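Type I site-specific restriction-modification system, R (Restriction) subunit (PDB 3H1T) probably serves, in its full-length form, as the ATP-dependent DNA-translocating and DNA-cutting subunit of a type I restriction enzyme, this chain being its N-terminal part. Local coordinates at residues F118-N123 / I127-Y132; S41-N46 / Y78-T83; E494-T499 / E545-L550. One frame throughout, in Å; residues are numbered along the deposited sequence.

Contact 1. Residues F118-N123 / I127-Y132; sequences FAYSTN and ILEFDY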
loop_
_atom_site.group_PDB
_atom_site.type_symbol
_atom_site.label_atom_id
_atom_site.label_comp_id
_atom_site.label_asym_id
_atom_site.label_seq_id
_atom_site.Cartn_x
_atom_site.Cartn_y
_atom_site.Cartn_z
ATOM N N PHE A 118 -20.888 -8.657 -8.945
ATOM C CA PHE A 118 -21.558 -9.788 -9.574
ATOM C C PHE A 118 -20.671 -11.029 -9.615
ATOM O O PHE A 118 -19.526 -10.975 -10.051
ATOM C CB PHE A 118 -22.016 -9.397 -10.984
ATOM C CG PHE A 118 -22.898 -8.184 -11.002
ATOM C CD1 PHE A 118 -24.199 -8.242 -10.501
ATOM C CD2 PHE A 118 -22.385 -6.948 -11.402
ATOM C CE1 PHE A 118 -24.977 -7.083 -10.379
ATOM C CE2 PHE A 118 -23.149 -5.782 -11.292
ATOM C CZ PHE A 118 -24.449 -5.848 -10.775
ATOM N N ALA A 119 -21.198 -12.152 -9.153
ATOM C CA ALA A 119 -20.413 -13.375 -9.145
ATOM C C ALA A 119 -21.177 -14.543 -9.748
ATOM O O ALA A 119 -22.371 -14.694 -9.502
ATOM C CB ALA A 119 -19.990 -13.708 -7.706
ATOM N N TYR A 120 -20.491 -15.374 -10.527
ATOM C CA TYR A 120 -21.126 -16.513 -11.178
ATOM C C TYR A 120 -20.399 -17.825 -11.000
ATOM O O TYR A 120 -19.185 -17.892 -11.001
ATOM C CB TYR A 120 -21.261 -16.242 -12.673
ATOM C CG TYR A 120 -22.023 -14.985 -12.954
ATOM C CD1 TYR A 120 -23.418 -14.997 -13.006
ATOM C CD2 TYR A 120 -21.361 -13.765 -13.065
ATOM C CE1 TYR A 120 -24.137 -13.818 -13.157
ATOM C CE2 TYR A 120 -22.063 -12.574 -13.211
ATOM C CZ TYR A 120 -23.450 -12.605 -13.249
ATOM O OH TYR A 120 -24.130 -11.423 -13.341
ATOM N N SER A 121 -21.164 -18.884 -10.844
ATOM C CA SER A 121 -20.608 -20.202 -10.744
ATOM C C SER A 121 -21.319 -20.941 -11.867
ATOM O O SER A 121 -22.534 -20.816 -12.018
ATOM C CB SER A 121 -20.921 -20.803 -9.378
ATOM O OG SER A 121 -20.375 -22.091 -9.303
ATOM N N THR A 122 -20.579 -21.699 -12.666
ATOM C CA THR A 122 -21.193 -22.410 -13.763
ATOM C C THR A 122 -20.499 -23.718 -14.041
ATOM O O THR A 122 -19.310 -23.866 -13.764
ATOM C CB THR A 122 -21.151 -21.577 -15.045
ATOM O OG1 THR A 122 -21.664 -22.351 -16.138
ATOM C CG2 THR A 122 -19.715 -21.160 -15.347
ATOM N N ASN A 123 -21.256 -24.667 -14.587
ATOM C CA ASN A 123 -20.726 -25.971 -14.948
ATOM C C ASN A 123 -21.009 -26.202 -16.420
ATOM O O ASN A 123 -21.052 -27.342 -16.882
ATOM C CB ASN A 123 -21.364 -27.078 -14.090
ATOM C CG ASN A 123 -22.890 -27.139 -14.214
ATOM O OD1 ASN A 123 -23.522 -26.296 -14.848
ATOM N ND2 ASN A 123 -23.481 -28.148 -13.590
ATOM N N ILE A 127 -26.032 -22.045 -14.641
ATOM C CA ILE A 127 -25.403 -20.802 -14.233
ATOM C C ILE A 127 -26.011 -20.328 -12.926
ATOM O O ILE A 127 -27.219 -20.166 -12.824
ATOM C CB ILE A 127 -25.603 -19.724 -15.309
ATOM C CG1 ILE A 127 -24.969 -20.197 -16.624
ATOM C CG2 ILE A 127 -24.982 -18.419 -14.856
ATOM C CD1 ILE A 127 -25.365 -19.381 -17.847
ATOM N N LEU A 128 -25.176 -20.123 -11.921
ATOM C CA LEU A 128 -25.640 -19.667 -10.617
ATOM C C LEU A 128 -25.092 -18.262 -10.370
ATOM O O LEU A 128 -23.888 -18.050 -10.432
ATOM C CB LEU A 128 -25.129 -20.603 -9.520
ATOM C CG LEU A 128 -26.072 -21.070 -8.407
ATOM C CD1 LEU A 128 -25.194 -21.363 -7.211
ATOM C CD2 LEU A 128 -27.128 -20.019 -8.068
ATOM N N GLU A 129 -25.966 -17.308 -10.075
ATOM C CA GLU A 129 -25.538 -15.935 -9.849
ATOM C C GLU A 129 -25.749 -15.430 -8.420
ATOM O O GLU A 129 -26.771 -15.710 -7.801
ATOM C CB GLU A 129 -26.285 -14.993 -10.801
ATOM C CG GLU A 129 -26.004 -13.505 -10.580
ATOM C CD GLU A 129 -26.977 -12.573 -11.302
ATOM O OE1 GLU A 129 -28.137 -12.453 -10.857
ATOM O OE2 GLU A 129 -26.577 -11.957 -12.310
ATOM N N PHE A 130 -24.762 -14.718 -7.888
ATOM C CA PHE A 130 -24.933 -14.099 -6.595
ATOM C C PHE A 130 -24.776 -12.628 -6.923
ATOM O O PHE A 130 -23.738 -12.190 -7.416
ATOM C CB PHE A 130 -23.890 -14.473 -5.550
ATOM C CG PHE A 130 -24.138 -13.789 -4.232
ATOM C CD1 PHE A 130 -25.054 -14.315 -3.320
ATOM C CD2 PHE A 130 -23.549 -12.555 -3.951
ATOM C CE1 PHE A 130 -25.384 -13.615 -2.153
ATOM C CE2 PHE A 130 -23.878 -11.847 -2.789
ATOM C CZ PHE A 130 -24.791 -12.375 -1.892
ATOM N N ASP A 131 -25.818 -11.862 -6.662
ATOM C CA ASP A 131 -25.793 -10.446 -6.966
ATOM C C ASP A 131 -25.663 -9.653 -5.670
ATOM O O ASP A 131 -26.573 -9.661 -4.838
ATOM C CB ASP A 131 -27.086 -10.098 -7.704
ATOM C CG ASP A 131 -27.154 -8.653 -8.138
ATOM O OD1 ASP A 131 -26.602 -7.775 -7.452
ATOM O OD2 ASP A 131 -27.794 -8.392 -9.174
ATOM N N TYR A 132 -24.531 -8.978 -5.491
ATOM C CA TYR A 132 -24.329 -8.200 -4.283
ATOM C C TYR A 132 -25.282 -7.017 -4.157
ATOM O O TYR A 132 -25.548 -6.561 -3.042
ATOM C CB TYR A 132 -22.874 -7.722 -4.184
ATOM C CG TYR A 132 -21.891 -8.844 -3.927
ATOM C CD1 TYR A 132 -21.512 -9.704 -4.954
ATOM C CD2 TYR A 132 -21.379 -9.075 -2.647
ATOM C CE1 TYR A 132 -20.648 -10.756 -4.729
ATOM C CE2 TYR A 132 -20.512 -10.135 -2.403
ATOM C CZ TYR A 132 -20.154 -10.978 -3.452
ATOM O OH TYR A 132 -19.337 -12.054 -3.235
#
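The hydroxyl of Tyr120 gives its proton to Glu129, with OH and OE2 2.7 Å apart, and reaches the lone pair of OE2 that points away from the other carboxylate oxygen. The two side chains run side by side off one face of the sheet, their ring and carboxylate planes turned 50° to each other. On the way the ring is pressed against the glutamate's stem: Tyr120 CE1 comes within 3.2 Å of Glu129 CG, a tight approach. The phenol leans toward Glu129 because CG stands opposite the carbonyl carbon (chi1 -57°), which brings the ring across toward strand 127-131.

On the same face Phe118 and Asp131 repeat the theme without a hydrogen bond. Phe118 CE1 meets Asp131 OD2 at 3.3 Å, the oxygen sitting near the ring plane at its edge, where C-H groups carry partial positive charge; the carboxylate stands 78° from the ring. Both acids share Arg152 NH1 as a salt-bridge partner, which probably favours their charged forms, and Asp131 OD1 is also held by Thr133 OG1.

Between the strands themselves, two pairs of backbone bonds fix the register. Ala119 and Phe130 exchange N-H and carbonyl (Phe130 N to Ala119 O, 2.9 Å), and so do Ser121 and Leu128 (Leu128 N to Ser121 O, 2.7 Å). Ala119 and Leu128 turn their side chains to the other face, against Met104 of helix 104-114. At the loop end, Asn123 OD1 accepts the N-H of Glu126, while Thr122 OG1 bonds Glu126 O.

This is an antiparallel beta hairpin, entered from strand 86-93 through helix 104-114 by a beta-alpha-beta crossover, inside a mixed sheet consistent with the N-terminal nuclease-like domain of HsdR subunits.

Contact 2. Residues S41-N46 / Y78-T83; sequences SGWENN and YLLKYT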
loop_
_atom_site.group_PDB
_atom_site.type_symbol
_atom_site.label_atom_id
_atom_site.label_comp_id
_atom_site.label_asym_id
_atom_site.label_seq_id
_atom_site.Cartn_x
_atom_site.Cartn_y
_atom_site.Cartn_z
ATOM N N SER A 41 -23.756 -13.638 -24.921
ATOM C CA SER A 41 -24.321 -12.562 -24.111
ATOM C C SER A 41 -23.640 -11.214 -24.326
ATOM O O SER A 41 -23.893 -10.262 -23.591
ATOM C CB SER A 41 -24.309 -12.933 -22.622
ATOM O OG SER A 41 -25.159 -14.046 -22.372
ATOM N N GLY A 42 -22.773 -11.140 -25.334
ATOM C CA GLY A 42 -22.118 -9.888 -25.673
ATOM C C GLY A 42 -20.909 -9.405 -24.916
ATOM O O GLY A 42 -20.597 -8.214 -25.012
ATOM N N TRP A 43 -20.214 -10.295 -24.208
ATOM C CA TRP A 43 -19.048 -9.894 -23.426
ATOM C C TRP A 43 -17.772 -9.734 -24.226
ATOM O O TRP A 43 -16.729 -9.357 -23.675
ATOM C CB TRP A 43 -18.818 -10.871 -22.265
ATOM C CG TRP A 43 -19.864 -10.739 -21.225
ATOM C CD1 TRP A 43 -21.020 -11.453 -21.128
ATOM C CD2 TRP A 43 -19.925 -9.734 -20.219
ATOM N NE1 TRP A 43 -21.805 -10.953 -20.115
ATOM C CE2 TRP A 43 -21.150 -9.900 -19.535
ATOM C CE3 TRP A 43 -19.053 -8.719 -19.808
ATOM C CZ2 TRP A 43 -21.543 -9.063 -18.491
ATOM C CZ3 TRP A 43 -19.445 -7.889 -18.771
ATOM C CH2 TRP A 43 -20.673 -8.076 -18.113
ATOM N N GLU A 44 -17.865 -9.969 -25.532
ATOM C CA GLU A 44 -16.705 -9.851 -26.415
ATOM C C GLU A 44 -16.883 -8.738 -27.451
ATOM O O GLU A 44 -16.043 -8.560 -28.330
ATOM C CB GLU A 44 -16.475 -11.177 -27.123
ATOM C CG GLU A 44 -15.104 -11.359 -27.745
ATOM C CD GLU A 44 -15.151 -12.399 -28.845
ATOM O OE1 GLU A 44 -16.272 -12.750 -29.268
ATOM O OE2 GLU A 44 -14.084 -12.855 -29.301
ATOM N N ASN A 45 -17.985 -8.001 -27.328
ATOM C CA ASN A 45 -18.314 -6.891 -28.217
ATOM C C ASN A 45 -17.805 -5.608 -27.576
ATOM O O ASN A 45 -18.300 -5.199 -26.521
ATOM C CB ASN A 45 -19.824 -6.796 -28.395
ATOM C CG ASN A 45 -20.413 -8.006 -29.090
ATOM O OD1 ASN A 45 -21.608 -8.283 -28.959
ATOM N ND2 ASN A 45 -19.589 -8.725 -29.846
ATOM N N ASN A 46 -16.842 -4.959 -28.229
ATOM C CA ASN A 46 -16.221 -3.729 -27.726
ATOM C C ASN A 46 -17.243 -2.683 -27.239
ATOM O O ASN A 46 -18.257 -2.454 -27.887
ATOM C CB ASN A 46 -15.309 -3.158 -28.814
ATOM C CG ASN A 46 -14.230 -4.153 -29.247
ATOM O OD1 ASN A 46 -13.885 -4.265 -30.426
ATOM N ND2 ASN A 46 -13.680 -4.878 -28.262
ATOM N N TYR A 78 -12.658 -16.490 -15.198
ATOM C CA TYR A 78 -13.034 -15.439 -16.124
ATOM C C TYR A 78 -13.284 -14.145 -15.389
ATOM O O TYR A 78 -13.791 -14.134 -14.275
ATOM C CB TYR A 78 -14.309 -15.761 -16.899
ATOM C CG TYR A 78 -14.275 -16.977 -17.793
ATOM C CD1 TYR A 78 -14.585 -18.243 -17.292
ATOM C CD2 TYR A 78 -14.046 -16.845 -19.156
ATOM C CE1 TYR A 78 -14.680 -19.342 -18.127
ATOM C CE2 TYR A 78 -14.144 -17.943 -20.002
ATOM C CZ TYR A 78 -14.468 -19.192 -19.474
ATOM O OH TYR A 78 -14.635 -20.300 -20.274
ATOM N N LEU A 79 -12.928 -13.048 -16.040
ATOM C CA LEU A 79 -13.133 -11.730 -15.502
ATOM C C LEU A 79 -13.940 -11.081 -16.613
ATOM O O LEU A 79 -13.550 -11.132 -17.777
ATOM C CB LEU A 79 -11.791 -11.028 -15.299
ATOM C CG LEU A 79 -11.610 -9.803 -14.383
ATOM C CD1 LEU A 79 -11.233 -8.607 -15.223
ATOM C CD2 LEU A 79 -12.859 -9.530 -13.567
ATOM N N LEU A 80 -15.079 -10.493 -16.272
ATOM C CA LEU A 80 -15.912 -9.860 -17.281
ATOM C C LEU A 80 -15.745 -8.365 -17.146
ATOM O O LEU A 80 -16.106 -7.795 -16.130
ATOM C CB LEU A 80 -17.368 -10.265 -17.082
ATOM C CG LEU A 80 -17.587 -11.779 -17.050
ATOM C CD1 LEU A 80 -19.063 -12.048 -16.898
ATOM C CD2 LEU A 80 -17.080 -12.438 -18.314
ATOM N N LYS A 81 -15.180 -7.730 -18.165
ATOM C CA LYS A 81 -14.963 -6.293 -18.118
ATOM C C LYS A 81 -16.011 -5.562 -18.931
ATOM O O LYS A 81 -16.241 -5.884 -20.097
ATOM C CB LYS A 81 -13.547 -5.945 -18.623
ATOM C CG LYS A 81 -12.437 -6.649 -17.843
ATOM C CD LYS A 81 -11.100 -5.925 -17.902
ATOM C CE LYS A 81 -10.408 -6.055 -19.237
ATOM N NZ LYS A 81 -8.948 -5.817 -19.070
ATOM N N TYR A 82 -16.678 -4.603 -18.299
ATOM C CA TYR A 82 -17.685 -3.825 -19.004
ATOM C C TYR A 82 -16.944 -2.988 -20.038
ATOM O O TYR A 82 -17.364 -2.845 -21.186
ATOM C CB TYR A 82 -18.422 -2.896 -18.057
ATOM C CG TYR A 82 -19.387 -2.031 -18.808
ATOM C CD1 TYR A 82 -20.448 -2.601 -19.508
ATOM C CD2 TYR A 82 -19.232 -0.649 -18.844
ATOM C CE1 TYR A 82 -21.338 -1.814 -20.225
ATOM C CE2 TYR A 82 -20.113 0.148 -19.559
ATOM C CZ TYR A 82 -21.166 -0.439 -20.247
ATOM O OH TYR A 82 -22.047 0.351 -20.947
ATOM N N THR A 83 -15.824 -2.448 -19.585
ATOM C CA THR A 83 -14.944 -1.625 -20.382
ATOM C C THR A 83 -13.533 -2.152 -20.126
ATOM O O THR A 83 -13.336 -3.018 -19.266
ATOM C CB THR A 83 -15.112 -0.150 -19.973
ATOM O OG1 THR A 83 -15.976 0.491 -20.916
ATOM C CG2 THR A 83 -13.812 0.571 -19.923
#
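Trp43 and Leu80 cross at about a right angle, the leucine laid against one face of the indole. Leu80 CB does most of the work: it stands 3.8 Å from the centroid of the Trp43 six-membered ring, 25° off the ring normal, a CH-pi contact. Farther along the same side chain, Leu80 CD1 covers the bond shared by the two rings, 4.0 Å from Trp43 CE2. Two carbons of one leucine thus span the six-membered ring and its fusion bond, and the contact is wholly apolar on this face.

The edge of the indole has a different neighbour. Trp43 CE3 lies 4.0 Å from Lys81 O, near the ring plane, and Tyr82 N follows beside CZ3.

Trp43 belongs to a type I beta turn, Gly42 to Asn45, between helix 26-40 and strand 49-55; Leu80 lies on strand 75-81, which runs beside 49-55 in the six-stranded sheet of the N-terminal, probably nuclease-like domain. The tryptophan therefore joins the turn after the helix to the sheet, also touching Ile50 and Ile88 on the flanking strands.

With CG opposite the carbonyl carbon (chi1 -70°), the indole is brought against Leu80, and its NE1 is satisfied by Pro144 O. Leu149 of helix 146-157 packs on Trp43 as well. Just past Leu80 the strand turns a corner at Tyr82; Tyr82 and Thr83 both face Phe86, a classic beta bulge, and the Tyr82 ring stacks with Phe150.

Contact 3. Residues E494-T499 / E545-L550; sequences ELETST and EDYGKL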
loop_
_atom_site.group_PDB
_atom_site.type_symbol
_atom_site.label_atom_id
_atom_site.label_comp_id
_atom_site.label_asym_id
_atom_site.label_seq_id
_atom_site.Cartn_x
_atom_site.Cartn_y
_atom_site.Cartn_z
ATOM N N GLU A 494 20.025 3.805 -3.299
ATOM C CA GLU A 494 20.308 3.237 -4.610
ATOM C C GLU A 494 20.479 1.735 -4.546
ATOM O O GLU A 494 21.142 1.218 -3.643
ATOM C CB GLU A 494 21.552 3.902 -5.197
ATOM C CG GLU A 494 21.522 5.387 -4.947
ATOM C CD GLU A 494 22.354 6.185 -5.911
ATOM O OE1 GLU A 494 23.595 5.995 -5.958
ATOM O OE2 GLU A 494 21.748 7.017 -6.619
ATOM N N LEU A 495 19.856 1.051 -5.505
ATOM C CA LEU A 495 19.893 -0.407 -5.621
ATOM C C LEU A 495 21.278 -0.981 -5.900
ATOM O O LEU A 495 21.638 -2.040 -5.376
ATOM C CB LEU A 495 18.984 -0.869 -6.766
ATOM C CG LEU A 495 17.623 -0.202 -6.985
ATOM C CD1 LEU A 495 16.945 -0.823 -8.216
ATOM C CD2 LEU A 495 16.772 -0.382 -5.744
ATOM N N GLU A 496 22.052 -0.275 -6.719
ATOM C CA GLU A 496 23.373 -0.735 -7.135
ATOM C C GLU A 496 24.585 -0.360 -6.268
ATOM O O GLU A 496 25.694 -0.826 -6.542
ATOM C CB GLU A 496 23.623 -0.261 -8.568
ATOM C CG GLU A 496 24.547 -1.133 -9.427
ATOM C CD GLU A 496 23.790 -2.137 -10.287
ATOM O OE1 GLU A 496 22.579 -1.915 -10.525
ATOM O OE2 GLU A 496 24.405 -3.133 -10.738
ATOM N N THR A 497 24.399 0.458 -5.234
ATOM C CA THR A 497 25.518 0.866 -4.376
ATOM C C THR A 497 25.663 -0.076 -3.176
ATOM O O THR A 497 24.664 -0.524 -2.628
ATOM C CB THR A 497 25.299 2.275 -3.859
ATOM O OG1 THR A 497 24.031 2.331 -3.196
ATOM C CG2 THR A 497 25.322 3.280 -4.995
ATOM N N SER A 498 26.889 -0.364 -2.747
ATOM C CA SER A 498 27.069 -1.268 -1.608
ATOM C C SER A 498 27.144 -0.574 -0.247
ATOM O O SER A 498 26.949 -1.211 0.788
ATOM C CB SER A 498 28.306 -2.172 -1.806
ATOM O OG SER A 498 29.508 -1.426 -1.865
ATOM N N THR A 499 27.428 0.727 -0.240
ATOM C CA THR A 499 27.496 1.470 1.016
ATOM C C THR A 499 26.908 2.878 0.863
ATOM O O THR A 499 26.829 3.404 -0.246
ATOM C CB THR A 499 28.947 1.596 1.527
ATOM O OG1 THR A 499 29.722 2.336 0.579
ATOM C CG2 THR A 499 29.577 0.237 1.721
ATOM N N GLU A 545 13.058 -8.425 -5.779
ATOM C CA GLU A 545 13.506 -9.773 -6.119
ATOM C C GLU A 545 14.671 -9.602 -7.066
ATOM O O GLU A 545 15.613 -10.401 -7.100
ATOM C CB GLU A 545 12.350 -10.471 -6.809
ATOM C CG GLU A 545 12.592 -11.837 -7.396
ATOM C CD GLU A 545 11.279 -12.500 -7.796
ATOM O OE1 GLU A 545 10.413 -11.804 -8.367
ATOM O OE2 GLU A 545 11.113 -13.712 -7.547
ATOM N N ASP A 546 14.563 -8.533 -7.843
ATOM C CA ASP A 546 15.536 -8.121 -8.840
ATOM C C ASP A 546 16.936 -8.114 -8.214
ATOM O O ASP A 546 17.883 -8.690 -8.752
ATOM C CB ASP A 546 15.133 -6.718 -9.312
ATOM C CG ASP A 546 15.750 -6.335 -10.628
ATOM O OD1 ASP A 546 15.965 -7.227 -11.470
ATOM O OD2 ASP A 546 15.995 -5.128 -10.833
ATOM N N TYR A 547 17.036 -7.467 -7.058
ATOM C CA TYR A 547 18.279 -7.324 -6.313
ATOM C C TYR A 547 18.354 -8.193 -5.053
ATOM O O TYR A 547 18.887 -7.765 -4.032
ATOM C CB TYR A 547 18.454 -5.850 -5.953
ATOM C CG TYR A 547 18.919 -5.042 -7.139
ATOM C CD1 TYR A 547 20.274 -4.969 -7.451
ATOM C CD2 TYR A 547 18.010 -4.441 -8.011
ATOM C CE1 TYR A 547 20.717 -4.332 -8.599
ATOM C CE2 TYR A 547 18.447 -3.798 -9.171
ATOM C CZ TYR A 547 19.803 -3.755 -9.457
ATOM O OH TYR A 547 20.245 -3.172 -10.622
ATOM N N GLY A 548 17.812 -9.405 -5.123
ATOM C CA GLY A 548 17.849 -10.297 -3.976
ATOM C C GLY A 548 17.031 -9.873 -2.770
ATOM O O GLY A 548 17.220 -10.400 -1.669
ATOM N N LYS A 549 16.112 -8.932 -2.957
ATOM C CA LYS A 549 15.289 -8.473 -1.847
ATOM C C LYS A 549 13.915 -9.139 -1.864
ATOM O O LYS A 549 13.046 -8.752 -2.648
ATOM C CB LYS A 549 15.139 -6.952 -1.906
ATOM C CG LYS A 549 14.102 -6.393 -0.945
ATOM C CD LYS A 549 14.395 -6.821 0.479
ATOM C CE LYS A 549 13.317 -6.347 1.435
ATOM N NZ LYS A 549 13.190 -4.864 1.429
ATOM N N LEU A 550 13.724 -10.138 -1.002
ATOM C CA LEU A 550 12.445 -10.847 -0.923
ATOM C C LEU A 550 11.755 -10.793 0.437
ATOM O O LEU A 550 10.539 -10.955 0.519
ATOM C CB LEU A 550 12.625 -12.307 -1.340
ATOM C CG LEU A 550 13.008 -12.454 -2.810
ATOM C CD1 LEU A 550 13.322 -13.904 -3.154
ATOM C CD2 LEU A 550 11.871 -11.923 -3.653
#
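The Tyr547 ring takes Leu495 on one face and Glu496 at its edge. Leu495 CB sits almost squarely above it, 3.9 Å from the centroid of the Tyr547 ring and 12° off the normal, a CH-pi contact, while Leu495 CD1 lies above and beyond the CD2-CE2 side, 3.5 Å from Tyr547 CE2. At the hydroxyl end, Tyr547 OH donates to Glu496 OE1 at 2.7 Å. The oxygen is met on its syn side, although the hydroxyl is tilted somewhat out of the carboxylate plane, and carboxylate and ring stand nearly perpendicular, 87° apart.

Neighbouring residues thus serve one phenol in two ways, apolar cover from Leu495 and a polar partner from Glu496. The glutamate can do so because its chain is bent at chi2 (95°), which folds the carboxylate back toward the ring.

Both loops belong to the second RecA-like motor domain, the helicase C-terminal part: one follows helix 482-493 and leads to strand 502-505, the other leads to strand 552-556 of the same sheet.

A short 3-10 segment, 545-546, precedes the tyrosine, and Glu545 O accepts Gly548 N at 3.1 Å. Gly548, at positive phi, and Lys549 form a G1 beta bulge opposite Arg544. Lys549 is a buried residue whose NZ is hydrogen-bonded to the carbonyl oxygens of Gly540, Arg542, Pro516 and Cys518, more acceptors than an ammonium group has N-H. Pro516 also touches Leu495, and Thr517 packs on Tyr547.

Contacts 1 and 2 reach the same six-stranded sheet, their centres about 15 Å apart and their nearest atoms about 5 Å apart. Residues that follow both along the chain, 143 to 152, join the two: Pro144 takes the Trp43 N-H while packing on Tyr120 and Glu129, Phe143 accepts a hydrogen bond from Ser41 OG through its carbonyl O and packs on Ile127, and helix 146-157 supplies Arg152 to one contact and Leu149 to the other. Contact 3 lies in the motor part, its centre about 45 Å from that of contact 1 and about 41 Å from that of contact 2. Even so, Glu545 of its 545-550 loop forms a salt bridge with Arg70 in the N-terminal domain.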